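Long-range contacts in Non-sulfated chondroitin lyase E66 (Autographa californica nucleopolyhedrovirus, PDB 3VSN), which cleaves non-sulfated chondroitin as a polysaccharide lyase of the viral envelope and is essential for oral infection of the insect host: residues R281-V286 and G310-Y315; T334-V339 and R367-R372; K326-L331 and T446-H451. One frame throughout, in Å; residues are numbered along the deposited sequence.

In the fold
Contact 1 comes first along the chain, joining the end of helix 276-284 to the loop that leads into strand 318-322. Contact 2 is then nested inside the loop that contact 3 closes. Contacts 2 and 3 lie about 9 Å apart, centre to centre, and share the antiparallel sheet 318-322, 327-331, 335-340, 367-370: contact 2 pairs its last two strands, and contact 3 lays it against the seven-stranded sheet of strand 440-449. Contact 1 sits about 15 to 16 Å from both, centre to centre, yet touches them through Val286 O with Tyr336 OH and Asn285 O with Thr329 OG1, linking helix end and sheet, consistent with a junction of alpha/alpha toroid and beta-sandwich.

Contact 1 (R281-V286 and G310-Y315)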
loop_
_atom_site.group_PDB
_atom_site.type_symbol
_atom_site.label_atom_id
_atom_site.label_comp_id
_atom_site.label_asym_id
_atom_site.label_seq_id
_atom_site.Cartn_x
_atom_site.Cartn_y
_atom_site.Cartn_z
ATOM N N ARG A 281 -9.271 5.869 6.225
ATOM C CA ARG A 281 -8.100 6.744 6.242
ATOM C C ARG A 281 -6.796 5.983 5.967
ATOM O O ARG A 281 -5.922 6.487 5.265
ATOM C CB ARG A 281 -8.015 7.513 7.565
ATOM C CG ARG A 281 -9.070 8.611 7.726
ATOM C CD ARG A 281 -8.783 9.846 6.873
ATOM N NE ARG A 281 -7.442 10.357 7.144
ATOM C CZ ARG A 281 -6.418 10.302 6.296
ATOM N NH1 ARG A 281 -5.236 10.778 6.671
ATOM N NH2 ARG A 281 -6.563 9.782 5.080
ATOM N N ALA A 282 -6.678 4.774 6.514
ATOM C CA ALA A 282 -5.513 3.918 6.263
ATOM C C ALA A 282 -5.347 3.586 4.781
ATOM O O ALA A 282 -4.227 3.553 4.267
ATOM C CB ALA A 282 -5.601 2.639 7.081
ATOM N N ILE A 283 -6.466 3.341 4.103
ATOM C CA ILE A 283 -6.446 3.034 2.674
ATOM C C ILE A 283 -6.170 4.300 1.855
ATOM O O ILE A 283 -5.367 4.269 0.918
ATOM C CB ILE A 283 -7.740 2.311 2.218
ATOM C CG1 ILE A 283 -7.952 0.997 3.006
ATOM C CG2 ILE A 283 -7.738 2.061 0.712
ATOM C CD1 ILE A 283 -6.831 -0.024 2.915
ATOM N N GLU A 284 -6.817 5.411 2.220
ATOM C CA GLU A 284 -6.540 6.706 1.586
ATOM C C GLU A 284 -5.059 7.059 1.682
ATOM O O GLU A 284 -4.474 7.598 0.739
ATOM C CB GLU A 284 -7.355 7.824 2.238
ATOM C CG GLU A 284 -8.847 7.751 1.978
ATOM C CD GLU A 284 -9.621 8.875 2.644
ATOM O OE1 GLU A 284 -9.044 9.608 3.481
ATOM O OE2 GLU A 284 -10.816 9.022 2.321
ATOM N N ASN A 285 -4.459 6.741 2.827
ATOM C CA ASN A 285 -3.067 7.095 3.097
ATOM C C ASN A 285 -2.030 6.425 2.192
ATOM O O ASN A 285 -0.904 6.913 2.092
ATOM C CB ASN A 285 -2.716 6.856 4.572
ATOM C CG ASN A 285 -3.178 7.983 5.475
ATOM O OD1 ASN A 285 -3.576 9.048 5.003
ATOM N ND2 ASN A 285 -3.127 7.755 6.787
ATOM N N VAL A 286 -2.397 5.320 1.538
ATOM C CA VAL A 286 -1.423 4.573 0.716
ATOM C C VAL A 286 -1.903 4.160 -0.684
ATOM O O VAL A 286 -1.084 3.939 -1.575
ATOM C CB VAL A 286 -0.858 3.320 1.448
ATOM C CG1 VAL A 286 -0.245 3.689 2.796
ATOM C CG2 VAL A 286 -1.922 2.236 1.609
ATOM N N GLY A 310 -7.842 -0.690 -5.120
ATOM C CA GLY A 310 -8.549 0.372 -5.836
ATOM C C GLY A 310 -10.061 0.301 -5.672
ATOM O O GLY A 310 -10.761 1.294 -5.885
ATOM N N ASN A 311 -10.557 -0.877 -5.286
ATOM C CA ASN A 311 -11.991 -1.120 -5.113
ATOM C C ASN A 311 -12.456 -1.046 -3.658
ATOM O O ASN A 311 -13.640 -1.248 -3.373
ATOM C CB ASN A 311 -12.372 -2.484 -5.712
ATOM C CG ASN A 311 -11.975 -2.613 -7.168
ATOM O OD1 ASN A 311 -12.118 -1.673 -7.943
ATOM N ND2 ASN A 311 -11.472 -3.785 -7.549
ATOM N N PHE A 312 -11.535 -0.760 -2.742
ATOM C CA PHE A 312 -11.865 -0.750 -1.314
ATOM C C PHE A 312 -12.729 0.443 -0.917
ATOM O O PHE A 312 -13.663 0.306 -0.117
ATOM C CB PHE A 312 -10.599 -0.766 -0.449
ATOM C CG PHE A 312 -9.892 -2.099 -0.396
ATOM C CD1 PHE A 312 -10.382 -3.222 -1.065
ATOM C CD2 PHE A 312 -8.741 -2.235 0.369
ATOM C CE1 PHE A 312 -9.717 -4.440 -0.990
ATOM C CE2 PHE A 312 -8.076 -3.448 0.453
ATOM C CZ PHE A 312 -8.561 -4.552 -0.233
ATOM N N ILE A 313 -12.391 1.609 -1.466
ATOM C CA ILE A 313 -13.034 2.875 -1.125
ATOM C C ILE A 313 -13.154 3.760 -2.366
ATOM O O ILE A 313 -12.572 3.458 -3.410
ATOM C CB ILE A 313 -12.250 3.647 -0.034
ATOM C CG1 ILE A 313 -10.838 4.003 -0.522
ATOM C CG2 ILE A 313 -12.192 2.850 1.264
ATOM C CD1 ILE A 313 -10.131 5.024 0.342
ATOM N N THR A 314 -13.932 4.835 -2.250
ATOM C CA THR A 314 -13.891 5.926 -3.215
ATOM C C THR A 314 -12.832 6.903 -2.719
ATOM O O THR A 314 -12.941 7.434 -1.608
ATOM C CB THR A 314 -15.252 6.635 -3.355
ATOM O OG1 THR A 314 -16.220 5.711 -3.861
ATOM C CG2 THR A 314 -15.152 7.827 -4.316
ATOM N N TYR A 315 -11.809 7.126 -3.539
ATOM C CA TYR A 315 -10.653 7.927 -3.146
ATOM C C TYR A 315 -10.866 9.412 -3.441
ATOM O O TYR A 315 -11.262 9.761 -4.554
ATOM C CB TYR A 315 -9.412 7.463 -3.909
ATOM C CG TYR A 315 -8.865 6.108 -3.520
ATOM C CD1 TYR A 315 -9.400 4.931 -4.056
ATOM C CD2 TYR A 315 -7.783 6.002 -2.647
ATOM C CE1 TYR A 315 -8.883 3.689 -3.715
ATOM C CE2 TYR A 315 -7.262 4.766 -2.296
ATOM C CZ TYR A 315 -7.812 3.614 -2.832
ATOM O OH TYR A 315 -7.283 2.390 -2.493
HETATM O O HOH W 1 -12.819 7.506 1.098
#
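Ile283, near the end of helix 276-284, pushes its side chain among Phe312, Ile313 and Tyr315 of the loop that leads to strand 318-322, and it has the most surface buried here. Its two branches divide the work. CD1 comes up at the edge of the Phe312 ring, near the ring plane, 3.9 Å from CD2 of Phe312. CG1 lies beside the backbone N (chi1 -58°), which leaves CG2 anti to it; this second branch of Ile283 reaches both Ile313 and Tyr315, its CG2 lying 3.3 Å from Tyr315 OH and 3.8 Å from Ile313 CD1.

Glu284 takes part mainly through its aliphatic portion: its CG is 3.4 Å from CD1 of Ile313, the two side chains crossing at about a right angle. Beyond CG the chain is extended, and it carries the carboxylate past the apolar patch to two polar partners. Glu284 OE1 receives Arg281 NH2 in a salt bridge of 3.0 Å on its anti lone pair, while its OE2 accepts from a water, 2.8 Å away, that also donates to Thr314 O and so bridges helix and loop.

Within the loop, CG1 of Ile313 covers the centre of one face of the Tyr315 ring, 3.7 Å above its plane. The hydroxyl of that tyrosine bonds to the backbone oxygen of Ile309, which helps fix the ring beside the helix. Phe312 stacks in turn on Tyr259. The catalytic proton donor Tyr254 is about 10 Å from Ile283, side chain to side chain.

Between the protein groups of helix and loop the contact is thus apolar, with its polar link supplied by the water. The Glu284 carboxylate, held by Arg281 and that water, is probably stabilised in its charged form.

Contact 2 (T334-V339 and R367-R372); sequences TYYGSV and RIWNRR
Tyr335 is paired with Asn370, yet their side chains diverge, and the Tyr335 ring lies across Ile368, two residues before Asn370 on the partner strand. CG of Tyr335 lies between the backbone N and the carbonyl carbon (chi1 79°), which brings CE2 of the ring to 3.4 Å from Ile368 CG2, while Ile368 CD1 sits over one ring face. The hydroxyl bonds to Tyr449 O of strand 440-449.

The backbones are joined at Tyr336 and Trp369, an antiparallel hydrogen-bonded pair: Trp369 N gives a nearly straight bond (173°) to Tyr336 O at 2.9 Å, and Tyr336 N returns one of 3.0 Å to Trp369 O. Past the strand end, Arg371 N donates to Thr334 O, 2.9 Å away. This pairing forms one margin of a four-stranded antiparallel sheet, with 367-370 outermost.

CG of Arg371 packs 3.7 Å from CA of Tyr335, and its guanidinium reaches Ser332 O and forms a salt bridge with Glu290. On the other face from Ile368, the Tyr336 and Trp369 side chains run side by side, and CE3 of Trp369 meets the edge of the tyrosine ring 3.8 Å from Tyr336 CD2. Arg367 CG covers the indole. Beside the Arg371-Thr334 bond, Asn370 OD1 accepts from Arg372 N in an Asx turn and shares a water with Thr334 O.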
loop_
_atom_site.group_PDB
_atom_site.type_symbol
_atom_site.label_atom_id
_atom_site.label_comp_id
_atom_site.label_asym_id
_atom_site.label_seq_id
_atom_site.Cartn_x
_atom_site.Cartn_y
_atom_site.Cartn_z
ATOM N N THR A 334 -4.079 13.813 -12.052
ATOM C CA THR A 334 -3.086 13.343 -13.024
ATOM C C THR A 334 -2.091 12.305 -12.507
ATOM O O THR A 334 -1.553 11.522 -13.297
ATOM C CB THR A 334 -2.298 14.516 -13.651
ATOM O OG1 THR A 334 -1.654 15.276 -12.619
ATOM C CG2 THR A 334 -3.222 15.421 -14.469
ATOM N N TYR A 335 -1.832 12.290 -11.201
ATOM C CA TYR A 335 -0.847 11.347 -10.661
ATOM C C TYR A 335 -1.108 10.827 -9.251
ATOM O O TYR A 335 -1.903 11.385 -8.495
ATOM C CB TYR A 335 0.586 11.901 -10.787
ATOM C CG TYR A 335 1.029 12.937 -9.761
ATOM C CD1 TYR A 335 0.963 14.304 -10.045
ATOM C CD2 TYR A 335 1.562 12.548 -8.529
ATOM C CE1 TYR A 335 1.396 15.252 -9.124
ATOM C CE2 TYR A 335 1.991 13.488 -7.601
ATOM C CZ TYR A 335 1.910 14.837 -7.903
ATOM O OH TYR A 335 2.348 15.767 -6.984
ATOM N N TYR A 336 -0.441 9.720 -8.938
ATOM C CA TYR A 336 -0.317 9.215 -7.581
ATOM C C TYR A 336 1.157 9.324 -7.221
ATOM O O TYR A 336 2.016 8.869 -7.976
ATOM C CB TYR A 336 -0.780 7.751 -7.497
ATOM C CG TYR A 336 -0.360 7.040 -6.221
ATOM C CD1 TYR A 336 -1.148 7.098 -5.074
ATOM C CD2 TYR A 336 0.833 6.316 -6.162
ATOM C CE1 TYR A 336 -0.762 6.453 -3.904
ATOM C CE2 TYR A 336 1.230 5.675 -4.999
ATOM C CZ TYR A 336 0.428 5.743 -3.874
ATOM O OH TYR A 336 0.822 5.107 -2.715
ATOM N N GLY A 337 1.451 9.945 -6.085
ATOM C CA GLY A 337 2.823 10.024 -5.587
ATOM C C GLY A 337 2.851 9.714 -4.106
ATOM O O GLY A 337 1.907 10.043 -3.389
ATOM N N SER A 338 3.925 9.085 -3.639
ATOM C CA SER A 338 4.048 8.773 -2.213
ATOM C C SER A 338 5.496 8.607 -1.781
ATOM O O SER A 338 6.331 8.131 -2.552
ATOM C CB SER A 338 3.257 7.503 -1.876
ATOM O OG SER A 338 3.188 7.295 -0.474
ATOM N N VAL A 339 5.789 9.016 -0.547
ATOM C CA VAL A 339 7.088 8.756 0.068
ATOM C C VAL A 339 6.879 8.085 1.421
ATOM O O VAL A 339 6.114 8.579 2.258
ATOM C CB VAL A 339 7.931 10.040 0.271
ATOM C CG1 VAL A 339 9.234 9.719 0.999
ATOM C CG2 VAL A 339 8.233 10.718 -1.057
ATOM N N ARG A 367 9.011 8.937 -6.505
ATOM C CA ARG A 367 8.430 8.761 -7.832
ATOM C C ARG A 367 6.961 9.177 -7.855
ATOM O O ARG A 367 6.236 9.026 -6.862
ATOM C CB ARG A 367 8.594 7.292 -8.271
ATOM C CG ARG A 367 7.855 6.883 -9.539
ATOM C CD ARG A 367 8.469 7.445 -10.818
ATOM N NE ARG A 367 7.603 7.153 -11.960
ATOM C CZ ARG A 367 7.638 6.030 -12.675
ATOM N NH1 ARG A 367 8.520 5.075 -12.394
ATOM N NH2 ARG A 367 6.789 5.860 -13.685
ATOM N N ILE A 368 6.545 9.741 -8.981
ATOM C CA ILE A 368 5.136 9.947 -9.265
ATOM C C ILE A 368 4.770 9.040 -10.432
ATOM O O ILE A 368 5.583 8.815 -11.336
ATOM C CB ILE A 368 4.796 11.426 -9.565
ATOM C CG1 ILE A 368 5.529 11.933 -10.822
ATOM C CG2 ILE A 368 5.107 12.288 -8.348
ATOM C CD1 ILE A 368 5.244 13.383 -11.178
ATOM N N TRP A 369 3.563 8.492 -10.383
ATOM C CA TRP A 369 3.074 7.638 -11.445
ATOM C C TRP A 369 1.891 8.290 -12.084
ATOM O O TRP A 369 0.906 8.603 -11.412
ATOM C CB TRP A 369 2.690 6.267 -10.903
ATOM C CG TRP A 369 3.859 5.422 -10.455
ATOM C CD1 TRP A 369 4.616 4.545 -11.226
ATOM C CD2 TRP A 369 4.434 5.332 -9.104
ATOM N NE1 TRP A 369 5.592 3.942 -10.470
ATOM C CE2 TRP A 369 5.536 4.362 -9.191
ATOM C CE3 TRP A 369 4.160 5.934 -7.880
ATOM C CZ2 TRP A 369 6.314 4.030 -8.089
ATOM C CZ3 TRP A 369 4.949 5.587 -6.776
ATOM C CH2 TRP A 369 6.001 4.660 -6.881
ATOM N N ASN A 370 1.992 8.510 -13.391
ATOM C CA ASN A 370 0.895 9.048 -14.186
ATOM C C ASN A 370 -0.298 8.100 -14.090
ATOM O O ASN A 370 -0.170 6.911 -14.380
ATOM C CB ASN A 370 1.350 9.212 -15.645
ATOM C CG ASN A 370 0.371 10.013 -16.483
ATOM O OD1 ASN A 370 -0.836 9.770 -16.458
ATOM N ND2 ASN A 370 0.893 10.970 -17.243
ATOM N N ARG A 371 -1.449 8.623 -13.672
ATOM C CA ARG A 371 -2.644 7.794 -13.476
ATOM C C ARG A 371 -3.128 7.124 -14.761
ATOM O O ARG A 371 -3.802 6.095 -14.712
ATOM C CB ARG A 371 -3.767 8.600 -12.824
ATOM C CG ARG A 371 -3.494 8.927 -11.362
ATOM C CD ARG A 371 -4.669 9.631 -10.712
ATOM N NE ARG A 371 -5.847 8.765 -10.630
ATOM C CZ ARG A 371 -7.045 9.164 -10.211
ATOM N NH1 ARG A 371 -7.240 10.420 -9.820
ATOM N NH2 ARG A 371 -8.051 8.300 -10.180
ATOM N N ARG A 372 -2.765 7.703 -15.904
ATOM C CA ARG A 372 -3.079 7.114 -17.204
ATOM C C ARG A 372 -1.910 6.325 -17.811
ATOM O O ARG A 372 -2.010 5.802 -18.925
ATOM C CB ARG A 372 -3.607 8.187 -18.161
ATOM C CG ARG A 372 -4.978 8.712 -17.736
ATOM C CD ARG A 372 -5.647 9.600 -18.776
ATOM N NE ARG A 372 -5.227 9.267 -20.130
ATOM C CZ ARG A 372 -4.797 10.153 -21.023
ATOM N NH1 ARG A 372 -4.756 11.449 -20.734
ATOM N NH2 ARG A 372 -4.430 9.738 -22.223
HETATM O O HOH W 2 -2.726 11.728 -16.250
HETATM O O HOH W 3 7.604 7.011 -4.726
#

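Contact 3 (K326-L331 and T446-H451); sequences KVLTKL and TLFYDH
Lys330 runs its aliphatic chain past Phe448, the two side chains lying alongside each other and pointing in opposite directions, with CD of the lysine 3.8 Å from CB of the phenylalanine. The chain is extended as far as CE and then bends at its last torsion (chi4 72°), which brings NZ to Asp450. There a salt bridge of 2.7 Å joins Lys330 NZ to Asp450 OD1, met from above the carboxylate plane, 38° out of it. The ammonium also donates to Thr424 O, so at least two oxygens hold this buried charge, and the carboxylate probably does most to offset it.

Leu328, two residues earlier and on the same side of strand 327-331, completes the apolar part. Its CD2 comes in at the edge of the Phe448 ring, near the ring plane, 3.8 Å from CD2 of Phe448. The contact is face-to-face packing of two sheets: strands 327-331 and 446-449 belong to different antiparallel sheets, run in nearly the same direction at 23°, and approach to 8.4 Å between axes, too far for backbone pairing.

Tyr335 and Val339, from the strand beside 327-331, also touch Phe448, so its side chain packs against two neighbouring strands of the smaller sheet. On the side of the larger sheet, CG2 of Thr446 lies 4.3 Å above one face of the Phe448 ring, offset toward its rim.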
loop_
_atom_site.group_PDB
_atom_site.type_symbol
_atom_site.label_atom_id
_atom_site.label_comp_id
_atom_site.label_asym_id
_atom_site.label_seq_id
_atom_site.Cartn_x
_atom_site.Cartn_y
_atom_site.Cartn_z
ATOM N N LYS A 326 5.122 8.068 9.283
ATOM C CA LYS A 326 5.964 8.684 8.237
ATOM C C LYS A 326 5.594 8.270 6.809
ATOM O O LYS A 326 6.366 7.598 6.124
ATOM C CB LYS A 326 7.475 8.483 8.500
ATOM C CG LYS A 326 7.935 8.721 9.941
ATOM C CD LYS A 326 7.558 10.103 10.459
ATOM C CE LYS A 326 8.070 10.319 11.875
ATOM N NZ LYS A 326 7.750 11.678 12.397
ATOM N N VAL A 327 4.407 8.677 6.371
ATOM C CA VAL A 327 3.982 8.479 4.987
ATOM C C VAL A 327 3.343 9.774 4.491
ATOM O O VAL A 327 2.497 10.354 5.172
ATOM C CB VAL A 327 2.987 7.294 4.833
ATOM C CG1 VAL A 327 2.560 7.125 3.380
ATOM C CG2 VAL A 327 3.597 5.993 5.342
ATOM N N LEU A 328 3.786 10.236 3.324
ATOM C CA LEU A 328 3.152 11.347 2.626
ATOM C C LEU A 328 2.657 10.844 1.278
ATOM O O LEU A 328 3.426 10.267 0.509
ATOM C CB LEU A 328 4.140 12.505 2.426
ATOM C CG LEU A 328 3.709 13.666 1.514
ATOM C CD1 LEU A 328 2.561 14.462 2.127
ATOM C CD2 LEU A 328 4.886 14.587 1.213
ATOM N N THR A 329 1.381 11.073 0.990
ATOM C CA THR A 329 0.760 10.538 -0.213
ATOM C C THR A 329 -0.123 11.588 -0.871
ATOM O O THR A 329 -0.886 12.279 -0.199
ATOM C CB THR A 329 -0.057 9.273 0.122
ATOM O OG1 THR A 329 0.832 8.255 0.604
ATOM C CG2 THR A 329 -0.800 8.742 -1.107
ATOM N N LYS A 330 -0.006 11.710 -2.188
ATOM C CA LYS A 330 -0.838 12.638 -2.932
ATOM C C LYS A 330 -1.527 11.917 -4.072
ATOM O O LYS A 330 -0.889 11.190 -4.839
ATOM C CB LYS A 330 -0.009 13.812 -3.467
ATOM C CG LYS A 330 -0.790 14.777 -4.351
ATOM C CD LYS A 330 0.075 15.958 -4.758
ATOM C CE LYS A 330 -0.520 16.719 -5.931
ATOM N NZ LYS A 330 -1.735 17.512 -5.583
ATOM N N LEU A 331 -2.837 12.115 -4.163
ATOM C CA LEU A 331 -3.600 11.665 -5.310
ATOM C C LEU A 331 -4.222 12.889 -5.963
ATOM O O LEU A 331 -5.033 13.582 -5.348
ATOM C CB LEU A 331 -4.684 10.656 -4.903
ATOM C CG LEU A 331 -5.467 10.052 -6.078
ATOM C CD1 LEU A 331 -4.621 9.034 -6.836
ATOM C CD2 LEU A 331 -6.774 9.429 -5.605
ATOM N N THR A 446 11.550 16.158 -0.270
ATOM C CA THR A 446 10.624 15.901 -1.374
ATOM C C THR A 446 9.436 16.849 -1.297
ATOM O O THR A 446 8.900 17.076 -0.220
ATOM C CB THR A 446 10.106 14.448 -1.364
ATOM O OG1 THR A 446 11.173 13.552 -1.038
ATOM C CG2 THR A 446 9.518 14.066 -2.722
ATOM N N LEU A 447 9.036 17.401 -2.441
ATOM C CA LEU A 447 7.827 18.211 -2.513
ATOM C C LEU A 447 6.921 17.729 -3.644
ATOM O O LEU A 447 7.347 17.677 -4.801
ATOM C CB LEU A 447 8.178 19.698 -2.696
ATOM C CG LEU A 447 7.016 20.683 -2.866
ATOM C CD1 LEU A 447 6.236 20.855 -1.567
ATOM C CD2 LEU A 447 7.530 22.026 -3.367
ATOM N N PHE A 448 5.684 17.372 -3.298
ATOM C CA PHE A 448 4.653 17.045 -4.291
ATOM C C PHE A 448 3.761 18.265 -4.508
ATOM O O PHE A 448 3.380 18.941 -3.546
ATOM C CB PHE A 448 3.775 15.867 -3.835
ATOM C CG PHE A 448 4.495 14.544 -3.738
ATOM C CD1 PHE A 448 4.924 13.876 -4.881
ATOM C CD2 PHE A 448 4.701 13.943 -2.500
ATOM C CE1 PHE A 448 5.575 12.652 -4.787
ATOM C CE2 PHE A 448 5.348 12.715 -2.398
ATOM C CZ PHE A 448 5.791 12.072 -3.545
ATOM N N TYR A 449 3.416 18.531 -5.766
ATOM C CA TYR A 449 2.536 19.646 -6.133
ATOM C C TYR A 449 1.831 19.310 -7.453
ATOM O O TYR A 449 2.107 18.272 -8.052
ATOM C CB TYR A 449 3.360 20.938 -6.274
ATOM C CG TYR A 449 4.451 20.824 -7.316
ATOM C CD1 TYR A 449 5.714 20.319 -6.986
ATOM C CD2 TYR A 449 4.213 21.185 -8.643
ATOM C CE1 TYR A 449 6.707 20.189 -7.949
ATOM C CE2 TYR A 449 5.198 21.057 -9.610
ATOM C CZ TYR A 449 6.441 20.567 -9.257
ATOM O OH TYR A 449 7.419 20.453 -10.221
ATOM N N ASP A 450 0.922 20.168 -7.914
ATOM C CA ASP A 450 0.329 19.978 -9.242
ATOM C C ASP A 450 1.215 20.692 -10.274
ATOM O O ASP A 450 1.316 21.910 -10.213
ATOM C CB ASP A 450 -1.099 20.546 -9.285
ATOM C CG ASP A 450 -2.034 19.898 -8.264
ATOM O OD1 ASP A 450 -1.924 18.684 -8.003
ATOM O OD2 ASP A 450 -2.913 20.606 -7.736
ATOM N N HIS A 451 1.867 19.986 -11.210
ATOM C CA HIS A 451 1.754 18.545 -11.450
ATOM C C HIS A 451 3.114 17.897 -11.474
ATOM O O HIS A 451 3.570 17.403 -12.519
ATOM C CB HIS A 451 1.075 18.296 -12.791
ATOM C CG HIS A 451 -0.325 18.855 -12.887
ATOM N ND1 HIS A 451 -1.419 18.089 -12.734
ATOM C CD2 HIS A 451 -0.780 20.147 -13.138
ATOM C CE1 HIS A 451 -2.521 18.849 -12.875
ATOM N NE2 HIS A 451 -2.129 20.109 -13.121
#